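Local atomic coordinates of takeout-like protein 1 (Epiphyas postvittana, PDB entry 3E8T), a protein that probably carries hydrophobic ligands in insects, holding a ubiquinone-8 molecule in an elongated internal pocket between its curled antiparallel sheet and its helices. Residues Glu84-Asp90 with Lys119-Leu125; Met39-Leu44 with Gly61-Lys67; Ser52-Leu58 with His96-Arg102. Residue numbers count along the deposited sequence, not the author numbering.

How the contacts relate
All three contacts are antiparallel strand pairings of one curled sheet. Contact 2 joins strand 42-51 to strand 54-77, contact 3 joins 54-77 to 82-100, and contact 1 joins 82-100 to 113-133, so neighbouring strands are tied in succession. Contacts 1 and 2 touch, their centres about 15 Å apart: L89 CD1 lies 3.5 Å from G65 O, and F87 CE1 lies 4.1 Å from L66 CD1. Contact 3 sits further along the molecule, its centre about 26 Å from that of contact 1 and about 21 Å from that of contact 2. Each contact contributes residues to the ubiquinone-8 pocket: F87, L89, I121 and L125, then L63 and L66, then L54 and F56.

Contact 1: residues Glu84-Asp90 with Lys119-Leu125; sequences EVDFHLD and KNIHIHL. With UQ8 (Ubiquinone-8), chain B.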
# COMPACT_ATOMS: atom_id res chain seq x y z
N GLU A 84 11.05 11.11 2.13
CA GLU A 84 9.63 11.21 2.46
C GLU A 84 8.85 11.33 1.18
O GLU A 84 9.13 12.22 0.36
CB GLU A 84 9.35 12.42 3.31
CG GLU A 84 10.04 12.41 4.67
CD GLU A 84 9.51 13.47 5.64
OE1 GLU A 84 8.48 14.13 5.35
OE2 GLU A 84 10.13 13.62 6.73
N VAL A 85 7.86 10.43 1.01
CA VAL A 85 7.00 10.40 -0.15
C VAL A 85 5.54 10.51 0.31
O VAL A 85 5.06 9.71 1.12
CB VAL A 85 7.17 9.09 -0.99
CG1 VAL A 85 6.37 9.18 -2.23
CG2 VAL A 85 8.65 8.81 -1.32
N ASP A 86 4.86 11.52 -0.21
CA ASP A 86 3.44 11.73 0.04
C ASP A 86 2.71 11.48 -1.26
O ASP A 86 3.09 12.02 -2.30
CB ASP A 86 3.20 13.17 0.49
CG ASP A 86 3.72 13.44 1.84
OD1 ASP A 86 3.13 12.88 2.78
OD2 ASP A 86 4.70 14.19 2.00
N PHE A 87 1.69 10.63 -1.24
CA PHE A 87 0.91 10.36 -2.44
C PHE A 87 -0.52 10.01 -2.09
O PHE A 87 -0.83 9.77 -0.92
CB PHE A 87 1.57 9.25 -3.30
CG PHE A 87 1.70 7.90 -2.64
CD1 PHE A 87 0.81 6.89 -2.94
CD2 PHE A 87 2.75 7.65 -1.76
CE1 PHE A 87 0.95 5.63 -2.39
CE2 PHE A 87 2.88 6.38 -1.18
CZ PHE A 87 1.95 5.40 -1.51
N HIS A 88 -1.37 9.94 -3.09
CA HIS A 88 -2.74 9.54 -2.88
C HIS A 88 -3.29 8.81 -4.07
O HIS A 88 -2.73 8.86 -5.16
CB HIS A 88 -3.61 10.76 -2.51
CG HIS A 88 -3.78 11.74 -3.62
ND1 HIS A 88 -2.89 12.77 -3.87
CD2 HIS A 88 -4.73 11.83 -4.58
CE1 HIS A 88 -3.31 13.47 -4.93
NE2 HIS A 88 -4.42 12.92 -5.38
N LEU A 89 -4.38 8.06 -3.82
CA LEU A 89 -5.00 7.27 -4.88
C LEU A 89 -6.38 6.79 -4.46
O LEU A 89 -6.74 6.90 -3.28
CB LEU A 89 -4.13 6.04 -5.20
CG LEU A 89 -4.04 4.95 -4.11
CD1 LEU A 89 -3.55 3.68 -4.76
CD2 LEU A 89 -3.13 5.34 -2.97
N ASP A 90 -7.15 6.35 -5.43
CA ASP A 90 -8.27 5.47 -5.21
C ASP A 90 -7.80 4.06 -5.34
O ASP A 90 -6.99 3.77 -6.20
CB ASP A 90 -9.41 5.73 -6.20
CG ASP A 90 -9.99 7.14 -6.13
OD1 ASP A 90 -9.79 7.84 -5.13
OD2 ASP A 90 -10.68 7.51 -7.13
N LYS A 119 -11.58 5.73 -1.44
CA LYS A 119 -11.55 6.93 -2.25
C LYS A 119 -10.68 7.96 -1.57
O LYS A 119 -10.91 8.33 -0.43
CB LYS A 119 -12.95 7.48 -2.46
CG LYS A 119 -12.99 8.65 -3.42
CD LYS A 119 -14.38 9.16 -3.70
CE LYS A 119 -14.29 10.27 -4.80
NZ LYS A 119 -15.53 11.10 -5.05
N ASN A 120 -9.67 8.42 -2.30
CA ASN A 120 -8.77 9.46 -1.87
C ASN A 120 -8.06 9.06 -0.59
O ASN A 120 -8.06 9.78 0.41
CB ASN A 120 -9.51 10.80 -1.71
CG ASN A 120 -8.60 11.99 -1.72
OD1 ASN A 120 -7.48 11.93 -2.19
ND2 ASN A 120 -9.10 13.08 -1.17
N ILE A 121 -7.36 7.93 -0.67
CA ILE A 121 -6.49 7.54 0.41
C ILE A 121 -5.14 8.23 0.24
O ILE A 121 -4.54 8.12 -0.82
CB ILE A 121 -6.43 5.99 0.63
CG1 ILE A 121 -5.57 5.69 1.86
CG2 ILE A 121 -5.94 5.30 -0.61
CD1 ILE A 121 -5.64 4.20 2.28
N HIS A 122 -4.69 8.92 1.28
CA HIS A 122 -3.40 9.56 1.33
C HIS A 122 -2.45 8.75 2.15
O HIS A 122 -2.82 8.20 3.20
CB HIS A 122 -3.55 10.96 1.91
CG HIS A 122 -4.19 11.92 0.94
ND1 HIS A 122 -3.53 13.00 0.41
CD2 HIS A 122 -5.38 11.88 0.31
CE1 HIS A 122 -4.31 13.61 -0.47
NE2 HIS A 122 -5.45 12.98 -0.52
N ILE A 123 -1.24 8.58 1.62
CA ILE A 123 -0.21 7.78 2.20
C ILE A 123 1.04 8.63 2.42
O ILE A 123 1.43 9.40 1.57
CB ILE A 123 0.18 6.58 1.31
CG1 ILE A 123 -1.04 5.74 0.98
CG2 ILE A 123 1.26 5.74 1.93
CD1 ILE A 123 -1.64 5.06 2.09
N HIS A 124 1.63 8.52 3.59
CA HIS A 124 2.91 9.17 3.95
C HIS A 124 3.93 8.07 4.24
O HIS A 124 3.80 7.32 5.21
CB HIS A 124 2.74 10.10 5.16
CG HIS A 124 3.98 10.82 5.59
ND1 HIS A 124 4.48 11.90 4.90
CD2 HIS A 124 4.83 10.61 6.63
CE1 HIS A 124 5.59 12.32 5.50
NE2 HIS A 124 5.81 11.58 6.56
N LEU A 125 4.91 7.96 3.37
CA LEU A 125 5.96 6.95 3.45
C LEU A 125 7.28 7.62 3.79
O LEU A 125 7.66 8.59 3.15
CB LEU A 125 6.08 6.24 2.09
CG LEU A 125 7.27 5.34 1.84
CD1 LEU A 125 7.14 4.06 2.69
CD2 LEU A 125 7.38 5.01 0.36
C45 UQ8 B . -14.68 -7.64 7.37
C44 UQ8 B . -14.75 -6.41 8.28
C46 UQ8 B . -16.13 -6.34 8.89
C43 UQ8 B . -14.43 -5.12 7.56
C42 UQ8 B . -13.17 -5.26 6.68
C41 UQ8 B . -11.95 -5.39 7.58
C39 UQ8 B . -10.82 -4.53 7.04
C40 UQ8 B . -9.46 -5.12 6.70
C38 UQ8 B . -11.00 -3.17 6.92
C37 UQ8 B . -10.05 -2.29 6.44
C36 UQ8 B . -10.79 -0.98 6.20
C34 UQ8 B . -9.95 0.07 5.49
C35 UQ8 B . -10.63 1.20 5.07
C33 UQ8 B . -8.60 -0.15 5.23
C32 UQ8 B . -7.68 0.70 4.63
C31 UQ8 B . -6.57 -0.16 3.98
C29 UQ8 B . -5.41 0.66 3.43
C30 UQ8 B . -4.81 1.83 4.26
C28 UQ8 B . -4.89 0.36 2.18
C27 UQ8 B . -3.84 1.03 1.56
C26 UQ8 B . -3.03 0.10 0.64
C24 UQ8 B . -2.03 0.90 -0.20
C25 UQ8 B . -2.53 1.85 -1.31
C23 UQ8 B . -0.68 0.78 0.04
C22 UQ8 B . 0.36 1.43 -0.63
C21 UQ8 B . 1.70 1.15 0.05
C19 UQ8 B . 2.85 2.07 -0.38
C20 UQ8 B . 4.11 1.86 0.46
C18 UQ8 B . 3.13 2.03 -1.89
C17 UQ8 B . 4.35 2.89 -2.25
C16 UQ8 B . 4.38 3.28 -3.74
C14 UQ8 B . 5.78 3.78 -4.08
C15 UQ8 B . 6.53 4.66 -3.06
C13 UQ8 B . 6.40 3.44 -5.28
C12 UQ8 B . 7.69 3.86 -5.61
C11 UQ8 B . 7.92 3.97 -7.13
C9 UQ8 B . 9.05 4.98 -7.46
C10 UQ8 B . 9.93 5.28 -6.24
C8 UQ8 B . 9.87 4.44 -8.62
C7 UQ8 B . 11.28 4.00 -8.21
C6 UQ8 B . 12.29 5.17 -8.14
C1 UQ8 B . 13.16 5.26 -7.05
C1M UQ8 B . 13.09 4.28 -6.06
C2 UQ8 B . 14.10 6.30 -6.93
O2 UQ8 B . 14.87 6.37 -5.98
C3 UQ8 B . 14.17 7.27 -7.92
O3 UQ8 B . 15.08 8.28 -7.81
C3M UQ8 B . 16.34 7.87 -8.33
C4 UQ8 B . 13.31 7.22 -9.01
O4 UQ8 B . 13.40 8.19 -9.97
C4M UQ8 B . 13.30 9.49 -9.38
C5 UQ8 B . 12.37 6.18 -9.12
O5 UQ8 B . 11.63 6.15 -10.10
O HOH W 1 7.67 12.26 8.37
O HOH W 2 0.38 11.97 2.25
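One wall of the ubiquinone-8 pocket is built here, where strand 84-90 pairs with strand 121-125 at 158° and an axis separation of 4.6 Å. The register follows from reciprocal backbone bonds: V85 N to L125 O (2.8 Å) and L125 N to V85 O (2.9 Å), F87 N to I123 O (3.1 Å) and I123 N to F87 O (2.8 Å), with L89 and I121 paired likewise. At the corner formed by K119 and N120, N120 N donates to D90 OD1 (2.9 Å).

The two faces differ in chemistry. V85, F87, L89, I121, I123 and L125 form the apolar one; I123 CB makes a CH-pi contact over the F87 ring, 3.8 Å from its centroid. The isoprenoid tail is met by I121 CD1 (3.2 Å to UQ8 C30), L125 CD2 (3.5 Å to C15) and F87 CZ (3.6 Å to C17). On the other face, H124 ND1 donates to D86 OD1 (2.7 Å), while H88 CB makes a CH-pi contact over the H122 ring, 3.4 Å from its centroid; H88 ND1 itself bonds to D72 of the adjoining strand. Such two-faced antiparallel pairing, apolar inward and polar outward, is what the curled sheet of this JHBP-family fold uses to enclose a lipid-like ligand.

Contact 2: residues Met39-Leu44 with Gly61-Lys67; sequences MDVLDL and GKLKGLK
Build 61-64 as an extended strand and set 42-44 antiparallel to it, with axes 4.6 Å apart and N-to-C directions at 149°. L42 faces L63 as a hydrogen-bonded pair (CA-CA 5.0 Å), and D43 faces K62 as a non-hydrogen-bonded pair (4.8 Å). L42 N donates to L63 O and L63 N to L42 O, both at 2.9 Å; L44 N donates to G61 O at 2.8 Å. On the other edge of strand 61-64, K62 and K64 make backbone hydrogen bonds to K94 and T92 of strand 82-100; M39 bonds to V28. The D40-V41 peptide is cis, just before the strand begins at L42.

D40, with chi1 near 180° (t), points its carboxylate across at the turn after K64. D40 OD2 accepts from K67 N at 2.8 Å, and G65 N makes weak bonds to D40 OD1 (3.3 Å) and D40 OD2 (3.1 Å). L66 N, poorly angled to D40 OD2, instead donates to water 3 (3.0 Å), which in turn donates to M39 O (2.8 Å) and L63 O (2.9 Å). G65, at phi/psi 128/-11, adopts a glycine conformation before the 3-10 segment that begins at L66 and runs on past K67.

This is the open end of the beta hairpin 42-51/54-77, bordering the ubiquinone-8 pocket of a JHBP-family fold: L63 and L66 touch the ligand, and helix 182-211 packs on L42 and L66. L42 CD2 meets L63 CD2 at 4.2 Å, both side chains t,p.

On the opposite face, K62 (chi1 and chi2 both m) brings NZ to D43 OD1 at 2.6 Å, a salt bridge. Water 4 donates to D43 OD1 (2.7 Å) and G61 O (2.8 Å), while D43 O accepts from K200 NZ.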
# COMPACT_ATOMS: atom_id res chain seq x y z
N MET A 39 2.82 -4.93 -9.17
CA MET A 39 2.26 -4.23 -8.01
C MET A 39 0.94 -3.56 -8.28
O MET A 39 0.39 -2.91 -7.40
CB MET A 39 3.28 -3.25 -7.43
CG MET A 39 4.42 -3.98 -6.73
SD MET A 39 5.90 -3.04 -6.48
CE MET A 39 6.71 -3.25 -8.09
N ASP A 40 0.41 -3.71 -9.49
CA ASP A 40 -0.98 -3.33 -9.80
C ASP A 40 -1.41 -4.24 -10.95
O ASP A 40 -1.02 -4.02 -12.09
CB ASP A 40 -1.15 -1.83 -10.13
CG ASP A 40 -2.64 -1.42 -10.20
OD1 ASP A 40 -3.53 -2.32 -10.14
OD2 ASP A 40 -2.97 -0.21 -10.32
N VAL A 41 -2.12 -5.31 -10.66
CA VAL A 41 -2.73 -5.67 -9.38
C VAL A 41 -1.70 -6.35 -8.53
O VAL A 41 -0.98 -7.24 -8.99
CB VAL A 41 -3.93 -6.59 -9.64
CG1 VAL A 41 -4.54 -7.03 -8.35
CG2 VAL A 41 -5.01 -5.87 -10.43
N LEU A 42 -1.56 -5.92 -7.29
CA LEU A 42 -0.66 -6.53 -6.32
C LEU A 42 -1.31 -7.69 -5.62
O LEU A 42 -2.38 -7.54 -5.07
CB LEU A 42 -0.25 -5.51 -5.27
CG LEU A 42 0.66 -5.94 -4.14
CD1 LEU A 42 2.04 -6.39 -4.63
CD2 LEU A 42 0.80 -4.88 -3.06
N ASP A 43 -0.65 -8.86 -5.68
CA ASP A 43 -1.09 -10.01 -4.92
C ASP A 43 -0.58 -9.88 -3.49
O ASP A 43 0.59 -9.67 -3.25
CB ASP A 43 -0.60 -11.30 -5.61
CG ASP A 43 -1.49 -11.73 -6.76
OD1 ASP A 43 -2.63 -12.12 -6.48
OD2 ASP A 43 -1.07 -11.68 -7.95
N LEU A 44 -1.49 -9.95 -2.54
CA LEU A 44 -1.15 -9.91 -1.13
C LEU A 44 -0.98 -11.32 -0.61
O LEU A 44 -1.79 -12.19 -0.91
CB LEU A 44 -2.27 -9.21 -0.33
CG LEU A 44 -2.60 -7.82 -0.85
CD1 LEU A 44 -3.82 -7.24 -0.13
CD2 LEU A 44 -1.39 -6.86 -0.72
N GLY A 61 -5.68 -12.15 -1.61
CA GLY A 61 -5.91 -10.72 -1.58
C GLY A 61 -5.28 -10.01 -2.77
O GLY A 61 -4.21 -10.41 -3.25
N LYS A 62 -5.94 -8.97 -3.23
CA LYS A 62 -5.52 -8.19 -4.36
C LYS A 62 -5.70 -6.71 -4.07
O LYS A 62 -6.77 -6.31 -3.63
CB LYS A 62 -6.42 -8.49 -5.53
CG LYS A 62 -6.56 -9.92 -5.95
CD LYS A 62 -5.38 -10.47 -6.55
CE LYS A 62 -5.70 -11.89 -7.16
NZ LYS A 62 -4.65 -12.29 -8.10
N LEU A 63 -4.70 -5.93 -4.40
CA LEU A 63 -4.76 -4.47 -4.29
C LEU A 63 -4.65 -3.87 -5.68
O LEU A 63 -3.63 -4.07 -6.35
CB LEU A 63 -3.63 -3.92 -3.39
CG LEU A 63 -3.50 -2.38 -3.41
CD1 LEU A 63 -4.64 -1.78 -2.65
CD2 LEU A 63 -2.14 -1.95 -2.82
N LYS A 64 -5.70 -3.15 -6.10
CA LYS A 64 -5.72 -2.48 -7.38
C LYS A 64 -5.69 -1.00 -7.16
O LYS A 64 -6.34 -0.49 -6.25
CB LYS A 64 -6.93 -2.88 -8.20
CG LYS A 64 -6.92 -2.35 -9.70
CD LYS A 64 -8.04 -2.97 -10.64
CE LYS A 64 -8.27 -2.13 -11.92
NZ LYS A 64 -9.36 -2.58 -12.87
N GLY A 65 -4.95 -0.29 -8.00
CA GLY A 65 -5.00 1.15 -8.07
C GLY A 65 -3.68 1.87 -7.97
O GLY A 65 -3.61 3.09 -8.26
N LEU A 66 -2.58 1.18 -7.61
CA LEU A 66 -1.29 1.88 -7.47
C LEU A 66 -0.83 2.54 -8.78
O LEU A 66 -0.16 3.54 -8.74
CB LEU A 66 -0.21 0.97 -6.91
CG LEU A 66 1.06 1.60 -6.33
CD1 LEU A 66 0.73 2.61 -5.22
CD2 LEU A 66 1.96 0.49 -5.76
N LYS A 67 -1.19 1.97 -9.93
CA LYS A 67 -0.79 2.53 -11.24
C LYS A 67 -1.25 3.97 -11.37
O LYS A 67 -0.64 4.76 -12.10
CB LYS A 67 -1.40 1.71 -12.39
CG LYS A 67 -1.01 2.16 -13.78
CD LYS A 67 -1.35 1.11 -14.85
CE LYS A 67 -2.84 0.97 -15.14
NZ LYS A 67 -3.08 -0.01 -16.27
O HOH W 3 -2.12 -1.70 -6.97
O HOH W 4 -3.36 -12.94 -4.03

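Contact 3: residues Ser52-Leu58 with His96-Arg102; sequences SGLQFTL and HYTAGGR. With UQ8 (Ubiquinone-8), chain B.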
# COMPACT_ATOMS: atom_id res chain seq x y z
N SER A 52 -9.38 -5.37 18.22
CA SER A 52 -10.58 -4.69 18.63
C SER A 52 -11.82 -5.57 18.63
O SER A 52 -12.92 -5.09 18.43
CB SER A 52 -10.80 -3.44 17.83
OG SER A 52 -9.75 -2.51 18.14
N GLY A 53 -11.64 -6.87 18.86
CA GLY A 53 -12.75 -7.79 18.87
C GLY A 53 -13.10 -8.45 17.53
O GLY A 53 -13.96 -9.31 17.53
N LEU A 54 -12.46 -8.02 16.45
CA LEU A 54 -12.69 -8.58 15.13
C LEU A 54 -11.60 -9.58 14.79
O LEU A 54 -10.41 -9.23 14.84
CB LEU A 54 -12.70 -7.47 14.06
CG LEU A 54 -12.83 -7.95 12.63
CD1 LEU A 54 -14.16 -8.62 12.37
CD2 LEU A 54 -12.66 -6.74 11.66
N GLN A 55 -12.00 -10.78 14.41
CA GLN A 55 -11.10 -11.74 13.81
C GLN A 55 -11.33 -11.79 12.31
O GLN A 55 -12.44 -12.07 11.87
CB GLN A 55 -11.31 -13.12 14.39
CG GLN A 55 -10.93 -13.19 15.86
CD GLN A 55 -12.00 -12.71 16.80
OE1 GLN A 55 -13.14 -13.11 16.71
NE2 GLN A 55 -11.62 -11.81 17.71
N PHE A 56 -10.30 -11.47 11.53
CA PHE A 56 -10.42 -11.33 10.09
C PHE A 56 -9.31 -12.07 9.39
O PHE A 56 -8.17 -12.06 9.86
CB PHE A 56 -10.29 -9.84 9.75
CG PHE A 56 -10.46 -9.51 8.30
CD1 PHE A 56 -11.72 -9.39 7.74
CD2 PHE A 56 -9.31 -9.29 7.51
CE1 PHE A 56 -11.82 -9.06 6.31
CE2 PHE A 56 -9.44 -8.96 6.16
CZ PHE A 56 -10.68 -8.86 5.61
N THR A 57 -9.64 -12.71 8.27
CA THR A 57 -8.64 -13.29 7.40
C THR A 57 -8.90 -12.83 5.97
O THR A 57 -10.06 -12.62 5.58
CB THR A 57 -8.61 -14.81 7.46
OG1 THR A 57 -9.78 -15.34 6.85
CG2 THR A 57 -8.47 -15.33 8.86
N LEU A 58 -7.83 -12.71 5.18
CA LEU A 58 -7.96 -12.45 3.76
C LEU A 58 -6.99 -13.33 3.01
O LEU A 58 -5.77 -13.28 3.27
CB LEU A 58 -7.73 -11.00 3.41
CG LEU A 58 -8.08 -10.59 1.99
CD1 LEU A 58 -9.59 -10.57 1.79
CD2 LEU A 58 -7.47 -9.23 1.64
N HIS A 96 -10.80 -13.35 -0.69
CA HIS A 96 -11.66 -14.25 0.06
C HIS A 96 -11.46 -13.99 1.53
O HIS A 96 -10.34 -14.19 2.05
CB HIS A 96 -11.26 -15.69 -0.30
CG HIS A 96 -11.92 -16.73 0.53
ND1 HIS A 96 -11.36 -17.98 0.72
CD2 HIS A 96 -13.03 -16.69 1.28
CE1 HIS A 96 -12.16 -18.68 1.51
NE2 HIS A 96 -13.20 -17.93 1.84
N TYR A 97 -12.50 -13.48 2.19
CA TYR A 97 -12.38 -13.09 3.60
C TYR A 97 -13.15 -14.04 4.50
O TYR A 97 -14.07 -14.72 4.09
CB TYR A 97 -12.94 -11.64 3.85
CG TYR A 97 -14.44 -11.59 4.01
CD1 TYR A 97 -15.00 -11.58 5.25
CD2 TYR A 97 -15.28 -11.67 2.93
CE1 TYR A 97 -16.34 -11.70 5.41
CE2 TYR A 97 -16.63 -11.81 3.11
CZ TYR A 97 -17.15 -11.83 4.36
OH TYR A 97 -18.49 -11.99 4.56
N THR A 98 -12.71 -14.02 5.76
CA THR A 98 -13.55 -14.53 6.84
C THR A 98 -13.60 -13.49 7.93
O THR A 98 -12.65 -12.72 8.11
CB THR A 98 -13.13 -15.90 7.41
OG1 THR A 98 -11.94 -15.75 8.18
CG2 THR A 98 -12.97 -16.95 6.34
N ALA A 99 -14.71 -13.45 8.64
CA ALA A 99 -14.88 -12.54 9.75
C ALA A 99 -15.60 -13.27 10.88
O ALA A 99 -16.56 -14.03 10.67
CB ALA A 99 -15.67 -11.32 9.30
N GLY A 100 -15.22 -12.92 12.12
CA GLY A 100 -15.87 -13.40 13.29
C GLY A 100 -15.68 -12.40 14.42
O GLY A 100 -14.85 -11.50 14.32
N GLY A 101 -16.41 -12.59 15.51
CA GLY A 101 -16.28 -11.70 16.65
C GLY A 101 -17.27 -10.54 16.50
O GLY A 101 -18.48 -10.72 16.30
N ARG A 102 -16.74 -9.33 16.54
CA ARG A 102 -17.59 -8.16 16.43
C ARG A 102 -16.87 -7.07 15.66
O ARG A 102 -15.64 -7.03 15.59
CB ARG A 102 -17.99 -7.57 17.73
CG ARG A 102 -16.89 -7.19 18.55
CD ARG A 102 -17.32 -6.53 19.94
NE ARG A 102 -16.13 -6.31 20.75
CZ ARG A 102 -15.31 -5.28 20.65
NH1 ARG A 102 -15.58 -4.22 19.91
NH2 ARG A 102 -14.20 -5.25 21.41
C45 UQ8 B . -14.68 -7.64 7.37
C44 UQ8 B . -14.75 -6.41 8.28
C46 UQ8 B . -16.13 -6.34 8.89
C43 UQ8 B . -14.43 -5.12 7.56
C42 UQ8 B . -13.17 -5.26 6.68
C41 UQ8 B . -11.95 -5.39 7.58
C39 UQ8 B . -10.82 -4.53 7.04
C40 UQ8 B . -9.46 -5.12 6.70
C38 UQ8 B . -11.00 -3.17 6.92
C37 UQ8 B . -10.05 -2.29 6.44
C36 UQ8 B . -10.79 -0.98 6.20
C34 UQ8 B . -9.95 0.07 5.49
C35 UQ8 B . -10.63 1.20 5.07
C33 UQ8 B . -8.60 -0.15 5.23
C32 UQ8 B . -7.68 0.70 4.63
C31 UQ8 B . -6.57 -0.16 3.98
C29 UQ8 B . -5.41 0.66 3.43
C30 UQ8 B . -4.81 1.83 4.26
C28 UQ8 B . -4.89 0.36 2.18
C27 UQ8 B . -3.84 1.03 1.56
C26 UQ8 B . -3.03 0.10 0.64
C24 UQ8 B . -2.03 0.90 -0.20
C25 UQ8 B . -2.53 1.85 -1.31
C23 UQ8 B . -0.68 0.78 0.04
C22 UQ8 B . 0.36 1.43 -0.63
C21 UQ8 B . 1.70 1.15 0.05
C19 UQ8 B . 2.85 2.07 -0.38
C20 UQ8 B . 4.11 1.86 0.46
C18 UQ8 B . 3.13 2.03 -1.89
C17 UQ8 B . 4.35 2.89 -2.25
C16 UQ8 B . 4.38 3.28 -3.74
C14 UQ8 B . 5.78 3.78 -4.08
C15 UQ8 B . 6.53 4.66 -3.06
C13 UQ8 B . 6.40 3.44 -5.28
C12 UQ8 B . 7.69 3.86 -5.61
C11 UQ8 B . 7.92 3.97 -7.13
C9 UQ8 B . 9.05 4.98 -7.46
C10 UQ8 B . 9.93 5.28 -6.24
C8 UQ8 B . 9.87 4.44 -8.62
C7 UQ8 B . 11.28 4.00 -8.21
C6 UQ8 B . 12.29 5.17 -8.14
C1 UQ8 B . 13.16 5.26 -7.05
C1M UQ8 B . 13.09 4.28 -6.06
C2 UQ8 B . 14.10 6.30 -6.93
O2 UQ8 B . 14.87 6.37 -5.98
C3 UQ8 B . 14.17 7.27 -7.92
O3 UQ8 B . 15.08 8.28 -7.81
C3M UQ8 B . 16.34 7.87 -8.33
C4 UQ8 B . 13.31 7.22 -9.01
O4 UQ8 B . 13.40 8.19 -9.97
C4M UQ8 B . 13.30 9.49 -9.38
C5 UQ8 B . 12.37 6.18 -9.12
O5 UQ8 B . 11.63 6.15 -10.10
O HOH W 5 -14.43 -4.62 16.30
O HOH W 6 -12.17 -14.80 10.82
O HOH W 7 -10.05 -16.02 4.20
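Four backbone hydrogen bonds fix the register of this antiparallel pairing within the beta hairpin 54-77/82-100: Q55 N to G100 O and G100 N to Q55 O, both 2.9 Å, then T57 N to T98 O and T98 N to T57 O, both 3.0 Å. Beside the last pair, T57 OG1 and T98 OG1 share a hydrogen bond of 2.6 Å, in which either could be the donor. Where the sheet turns its corner, R102 N donates to G53 O (3.0 Å), and water 5 bridges S52 O and R102 O. G101 has phi/psi of 91/-124, and a CB there would clash with G53 O, so the corner needs glycine.

The face bearing F56, L58, Y97 and A99 is largely apolar, the Y97 hydroxyl being taken up by T161 O. F56 CE1 packs on Y97 CB (3.7 Å) and L58 CD1 on Y97 CB (4.1 Å), while M114 of strand 113-133 touches F56, L58 and Y97. F56 and L54 line the far end of the ubiquinone-8 pocket, opposite the quinone head: F56 CE1 lies 3.4 Å from the tail carbon UQ8 C45.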